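Local coordinates for protein type III restriction-modification enzyme EcoP15I Res subunit (Escherichia coli, PDB 4ZCF) that cleaves DNA 25-27 base pairs downstream of one of two inversely oriented CAGCAG sites, working with the Mod subunit and carrying an ATP-binding helicase domain, at residues 90-93 with 94-98; 538-541 with 542-546. All coordinates share one frame; numbering follows the deposited sequence.

Interaction 1 (90-93 with 94-98). With AMP (adenosine monophosphate), chain H.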
loop_
_atom_site.group_PDB
_atom_site.type_symbol
_atom_site.label_atom_id
_atom_site.label_comp_id
_atom_site.label_asym_id
_atom_site.label_seq_id
_atom_site.Cartn_x
_atom_site.Cartn_y
_atom_site.Cartn_z
ATOM N N LYS C 90 -19.018 -26.685 -10.788
ATOM C CA LYS C 90 -19.946 -25.545 -10.879
ATOM C C LYS C 90 -19.221 -24.185 -10.968
ATOM O O LYS C 90 -19.731 -23.258 -11.607
ATOM C CB LYS C 90 -21.029 -25.560 -9.777
ATOM C CG LYS C 90 -20.527 -25.424 -8.336
ATOM C CD LYS C 90 -21.531 -24.702 -7.459
ATOM C CE LYS C 90 -21.174 -24.797 -5.995
ATOM N NZ LYS C 90 -21.772 -26.009 -5.355
ATOM N N THR C 91 -18.020 -24.098 -10.346
ATOM C CA THR C 91 -17.144 -22.932 -10.327
ATOM C C THR C 91 -16.653 -22.659 -11.741
ATOM O O THR C 91 -16.855 -21.555 -12.236
ATOM C CB THR C 91 -16.024 -23.126 -9.286
ATOM O OG1 THR C 91 -16.602 -23.552 -8.056
ATOM C CG2 THR C 91 -15.219 -21.867 -9.044
ATOM N N TYR C 92 -16.049 -23.666 -12.407
ATOM C CA TYR C 92 -15.612 -23.541 -13.801
ATOM C C TYR C 92 -16.771 -23.060 -14.712
ATOM O O TYR C 92 -16.556 -22.176 -15.547
ATOM C CB TYR C 92 -15.042 -24.866 -14.328
ATOM C CG TYR C 92 -14.724 -24.816 -15.810
ATOM C CD1 TYR C 92 -13.536 -24.261 -16.270
ATOM C CD2 TYR C 92 -15.629 -25.296 -16.755
ATOM C CE1 TYR C 92 -13.254 -24.188 -17.634
ATOM C CE2 TYR C 92 -15.361 -25.221 -18.118
ATOM C CZ TYR C 92 -14.173 -24.663 -18.555
ATOM O OH TYR C 92 -13.927 -24.568 -19.905
ATOM N N THR C 93 -17.988 -23.654 -14.540
ATOM C CA THR C 93 -19.201 -23.342 -15.298
ATOM C C THR C 93 -19.622 -21.874 -15.153
ATOM O O THR C 93 -19.838 -21.216 -16.166
ATOM C CB THR C 93 -20.315 -24.357 -14.986
ATOM O OG1 THR C 93 -19.897 -25.670 -15.388
ATOM C CG2 THR C 93 -21.631 -24.005 -15.660
ATOM N N TYR C 94 -19.721 -21.357 -13.913
ATOM C CA TYR C 94 -20.076 -19.962 -13.715
ATOM C C TYR C 94 -19.022 -18.988 -14.232
ATOM O O TYR C 94 -19.362 -17.910 -14.716
ATOM C CB TYR C 94 -20.613 -19.654 -12.305
ATOM C CG TYR C 94 -19.666 -19.579 -11.126
ATOM C CD1 TYR C 94 -18.665 -18.605 -11.069
ATOM C CD2 TYR C 94 -19.918 -20.302 -9.967
ATOM C CE1 TYR C 94 -17.858 -18.458 -9.941
ATOM C CE2 TYR C 94 -19.120 -20.162 -8.834
ATOM C CZ TYR C 94 -18.085 -19.246 -8.827
ATOM O OH TYR C 94 -17.313 -19.119 -7.697
ATOM N N ILE C 95 -17.746 -19.395 -14.184
ATOM C CA ILE C 95 -16.657 -18.578 -14.712
ATOM C C ILE C 95 -16.748 -18.561 -16.236
ATOM O O ILE C 95 -16.699 -17.484 -16.830
ATOM C CB ILE C 95 -15.270 -18.991 -14.163
ATOM C CG1 ILE C 95 -15.176 -18.668 -12.649
ATOM C CG2 ILE C 95 -14.172 -18.274 -14.926
ATOM C CD1 ILE C 95 -14.135 -19.473 -11.854
ATOM N N LYS C 96 -16.939 -19.740 -16.861
ATOM C CA LYS C 96 -17.089 -19.823 -18.315
ATOM C C LYS C 96 -18.300 -19.015 -18.799
ATOM O O LYS C 96 -18.213 -18.384 -19.842
ATOM C CB LYS C 96 -17.136 -21.275 -18.817
ATOM C CG LYS C 96 -16.807 -21.358 -20.301
ATOM C CD LYS C 96 -16.765 -22.786 -20.839
ATOM C CE LYS C 96 -17.215 -22.842 -22.282
ATOM N NZ LYS C 96 -16.465 -21.893 -23.158
ATOM N N THR C 97 -19.387 -18.974 -18.008
ATOM C CA THR C 97 -20.578 -18.184 -18.319
ATOM C C THR C 97 -20.257 -16.669 -18.281
ATOM O O THR C 97 -20.719 -15.937 -19.152
ATOM C CB THR C 97 -21.751 -18.581 -17.420
ATOM O OG1 THR C 97 -21.811 -19.994 -17.287
ATOM C CG2 THR C 97 -23.069 -18.088 -17.949
ATOM N N ILE C 98 -19.438 -16.215 -17.301
ATOM C CA ILE C 98 -18.987 -14.825 -17.159
ATOM C C ILE C 98 -18.291 -14.354 -18.456
ATOM O O ILE C 98 -18.507 -13.221 -18.905
ATOM C CB ILE C 98 -18.079 -14.707 -15.906
ATOM C CG1 ILE C 98 -18.920 -14.444 -14.660
ATOM C CG2 ILE C 98 -16.952 -13.655 -16.075
ATOM C CD1 ILE C 98 -18.271 -14.890 -13.372
HETATM P P AMP H . -16.718 -23.772 -4.685
HETATM O O1P AMP H . -17.467 -23.796 -3.406
HETATM O O2P AMP H . -17.691 -24.316 -5.665
HETATM O O3P AMP H . -16.629 -22.332 -5.039
HETATM O "O5'" AMP H . -15.295 -24.491 -4.627
HETATM C "C5'" AMP H . -14.992 -25.553 -5.515
HETATM C "C4'" AMP H . -13.549 -25.553 -5.909
HETATM O "O4'" AMP H . -13.274 -26.639 -6.835
HETATM C "C3'" AMP H . -13.206 -24.301 -6.640
HETATM O "O3'" AMP H . -12.717 -23.339 -5.707
HETATM C "C2'" AMP H . -12.210 -24.685 -7.658
HETATM O "O2'" AMP H . -10.877 -24.519 -7.154
HETATM C "C1'" AMP H . -12.434 -26.140 -7.916
HETATM N N9 AMP H . -12.978 -26.427 -9.183
HETATM C C8 AMP H . -14.199 -26.081 -9.540
HETATM N N7 AMP H . -14.451 -26.530 -10.801
HETATM C C5 AMP H . -13.249 -27.267 -11.212
HETATM C C6 AMP H . -12.788 -27.994 -12.346
HETATM N N6 AMP H . -13.607 -28.147 -13.494
HETATM N N1 AMP H . -11.543 -28.536 -12.314
HETATM C C2 AMP H . -10.743 -28.402 -11.266
HETATM N N3 AMP H . -11.105 -27.737 -10.173
HETATM C C4 AMP H . -12.323 -27.154 -10.076
#
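Tyr94 folds its ring back along the first turn of helix 90-105 and lies beside Thr91. Its CB sits 3.8 Å from Lys90 O, and CG is 3.6 Å from Thr91 O, which stands above one face of the ring toward the rim. CG is held between the backbone N and the carbonyl carbon (chi1 75°), a rotation that sends the ring back toward the N-terminal end of the helix. Farther out, Thr91 CA makes a CH-pi contact over the ring face, 4.0 Å from the centroid, and at the tip OH lies alongside Thr91 CG2, 3.7 Å away. That hydroxyl is hydrogen-bonded to Asp226, itself an AMP-binding residue. Lys90 and Thr91, the end of the Gly-Lys-Thr of the P-loop (Walker A motif), form the first residues of the helix, in the first of two RecA-like, parallel-sheet domains of a helicase motor. With CG2 turned to Tyr94 and Ile95 CD1, Thr91 directs OG1 to the nucleotide, 2.7 Å from AMP O2P. The Lys90 chain passes near the same phosphate oxygen, with CE 3.5 Å from O2P, while its NZ forms a salt bridge with Glu227. On another side of the helix, Tyr92 and Lys96 run side by side; Lys96 CD packs 3.5 Å from Tyr92 OH, and the two polar ends go on to His135 and Tyr140 respectively. Adenine N6 approaches Tyr92 CB and its ring obliquely. Thr93 O accepts two bonds from Thr97, one turn later, from opposite faces of its carbonyl plane: the regular helical bond from N and a second from OG1, at 2.6 Å. Helix 12-22 packs against this side through Gln14, Val18 and Val21.

Interaction 2 (538-541 with 542-546); sequences LPVN and EYMCR
Asn541 and Cys545 join the two arms of a tight reversal, Asn541 N donating to Cys545 O at 2.8 Å in a nearly straight bond (168°), with a type I turn from Asn541 to Met544 between them. Asn541 O accepts from Met544 N to close that turn. A chi1 of 68° folds the Asn541 carboxamide back over the turn, and OD1 takes the N-H of Tyr543 in the plane of the side-chain carbonyl at 2.8 Å. Two acceptors of one residue thus hold successive amides of the turn. At its end, Val540 and Met544 cross obliquely, Val540 CG2 lying 4.2 Å from Met544 SD, while Val540 CG1 rests on the backbone of Arg546. The Arg546 chain bends at chi3 and runs back along the other arm; Leu538 CB and CD1 lie over one face of its guanidinium, CD1 coming 3.6 Å from NH2. Asn541, Tyr543 and Cys545 also pack on a neighbouring subunit of the EcoP15I complex. Together these bonds define a 3:5 hairpin closed by a type I turn with a G1 beta bulge, left-handed Met544 taking the bulge position usually held by glycine and Asn541 OD1 adding an Asx turn.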
loop_
_atom_site.group_PDB
_atom_site.type_symbol
_atom_site.label_atom_id
_atom_site.label_comp_id
_atom_site.label_asym_id
_atom_site.label_seq_id
_atom_site.Cartn_x
_atom_site.Cartn_y
_atom_site.Cartn_z
ATOM N N LEU C 538 -12.583 -36.637 -9.966
ATOM C CA LEU C 538 -11.795 -37.570 -10.764
ATOM C C LEU C 538 -10.297 -37.229 -10.698
ATOM O O LEU C 538 -9.924 -36.067 -10.858
ATOM C CB LEU C 538 -12.331 -37.668 -12.201
ATOM C CG LEU C 538 -13.801 -38.128 -12.334
ATOM C CD1 LEU C 538 -14.275 -38.041 -13.763
ATOM C CD2 LEU C 538 -14.007 -39.555 -11.810
ATOM N N PRO C 539 -9.438 -38.217 -10.370
ATOM C CA PRO C 539 -8.010 -37.917 -10.181
ATOM C C PRO C 539 -7.219 -37.568 -11.442
ATOM O O PRO C 539 -7.649 -37.859 -12.559
ATOM C CB PRO C 539 -7.482 -39.181 -9.494
ATOM C CG PRO C 539 -8.367 -40.255 -10.000
ATOM C CD PRO C 539 -9.726 -39.644 -10.104
ATOM N N VAL C 540 -6.043 -36.943 -11.240
ATOM C CA VAL C 540 -5.119 -36.551 -12.305
ATOM C C VAL C 540 -3.844 -37.426 -12.316
ATOM O O VAL C 540 -3.311 -37.766 -11.247
ATOM C CB VAL C 540 -4.835 -35.021 -12.362
ATOM C CG1 VAL C 540 -6.125 -34.227 -12.545
ATOM C CG2 VAL C 540 -4.066 -34.527 -11.139
ATOM N N ASN C 541 -3.388 -37.821 -13.526
ATOM C CA ASN C 541 -2.181 -38.641 -13.705
ATOM C C ASN C 541 -0.868 -37.816 -13.524
ATOM O O ASN C 541 -0.938 -36.601 -13.308
ATOM C CB ASN C 541 -2.218 -39.431 -15.042
ATOM C CG ASN C 541 -2.132 -38.612 -16.319
ATOM O OD1 ASN C 541 -1.285 -37.736 -16.482
ATOM N ND2 ASN C 541 -2.938 -38.956 -17.311
ATOM N N GLU C 542 0.324 -38.484 -13.638
ATOM C CA GLU C 542 1.664 -37.868 -13.504
ATOM C C GLU C 542 1.892 -36.669 -14.441
ATOM O O GLU C 542 2.762 -35.838 -14.172
ATOM C CB GLU C 542 2.797 -38.915 -13.626
ATOM C CG GLU C 542 2.881 -39.597 -14.981
ATOM C CD GLU C 542 3.951 -40.659 -15.129
ATOM O OE1 GLU C 542 5.153 -40.321 -15.010
ATOM O OE2 GLU C 542 3.592 -41.822 -15.431
ATOM N N TYR C 543 1.089 -36.576 -15.518
ATOM C CA TYR C 543 1.134 -35.488 -16.491
ATOM C C TYR C 543 0.022 -34.449 -16.232
ATOM O O TYR C 543 -0.346 -33.675 -17.117
ATOM C CB TYR C 543 1.181 -36.043 -17.932
ATOM C CG TYR C 543 2.332 -37.007 -18.130
ATOM C CD1 TYR C 543 3.652 -36.574 -18.047
ATOM C CD2 TYR C 543 2.102 -38.367 -18.313
ATOM C CE1 TYR C 543 4.717 -37.466 -18.158
ATOM C CE2 TYR C 543 3.159 -39.269 -18.439
ATOM C CZ TYR C 543 4.466 -38.813 -18.359
ATOM O OH TYR C 543 5.515 -39.689 -18.484
ATOM N N MET C 544 -0.453 -34.408 -14.968
ATOM C CA MET C 544 -1.461 -33.502 -14.406
ATOM C C MET C 544 -2.768 -33.419 -15.183
ATOM O O MET C 544 -3.395 -32.361 -15.231
ATOM C CB MET C 544 -0.862 -32.117 -14.073
ATOM C CG MET C 544 0.250 -32.161 -13.034
ATOM S SD MET C 544 -0.210 -33.026 -11.512
ATOM C CE MET C 544 1.414 -33.330 -10.813
ATOM N N CYS C 545 -3.190 -34.556 -15.762
ATOM C CA CYS C 545 -4.409 -34.678 -16.558
ATOM C C CYS C 545 -5.387 -35.701 -15.972
ATOM O O CYS C 545 -4.960 -36.783 -15.560
ATOM C CB CYS C 545 -4.068 -34.988 -18.012
ATOM S SG CYS C 545 -3.792 -33.519 -19.039
ATOM N N ARG C 546 -6.701 -35.351 -15.942
ATOM C CA ARG C 546 -7.802 -36.188 -15.435
ATOM C C ARG C 546 -7.846 -37.549 -16.132
ATOM O O ARG C 546 -7.680 -37.609 -17.356
ATOM C CB ARG C 546 -9.158 -35.473 -15.584
ATOM C CG ARG C 546 -9.677 -34.834 -14.292
ATOM C CD ARG C 546 -10.667 -33.698 -14.540
ATOM N NE ARG C 546 -11.922 -34.152 -15.156
ATOM C CZ ARG C 546 -13.064 -34.351 -14.498
ATOM N NH1 ARG C 546 -13.133 -34.136 -13.189
ATOM N NH2 ARG C 546 -14.146 -34.759 -15.146
#

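In the fold
Interaction 1 is buried within the first parallel-sheet domain; interaction 2 is a partly buried loop of the second, and no helix or strand is common to both. Their centres lie 21 Å apart and their nearest atoms about 10 Å, without touching. AMP relates them: Lys90, Thr91 and Tyr92 belong to its pocket, and the Arg546 side chain comes within about 6 Å of the nucleotide. Leu11, just before helix 12-22 that packs on interaction 1, also touches Arg546. The chemistry follows the setting. Helical amides, aromatic packing and phosphate contacts shape 90-98, whereas turn bonds and a guanidinium over aliphatic carbons shape 538-546, which alone of the two meets another protein chain.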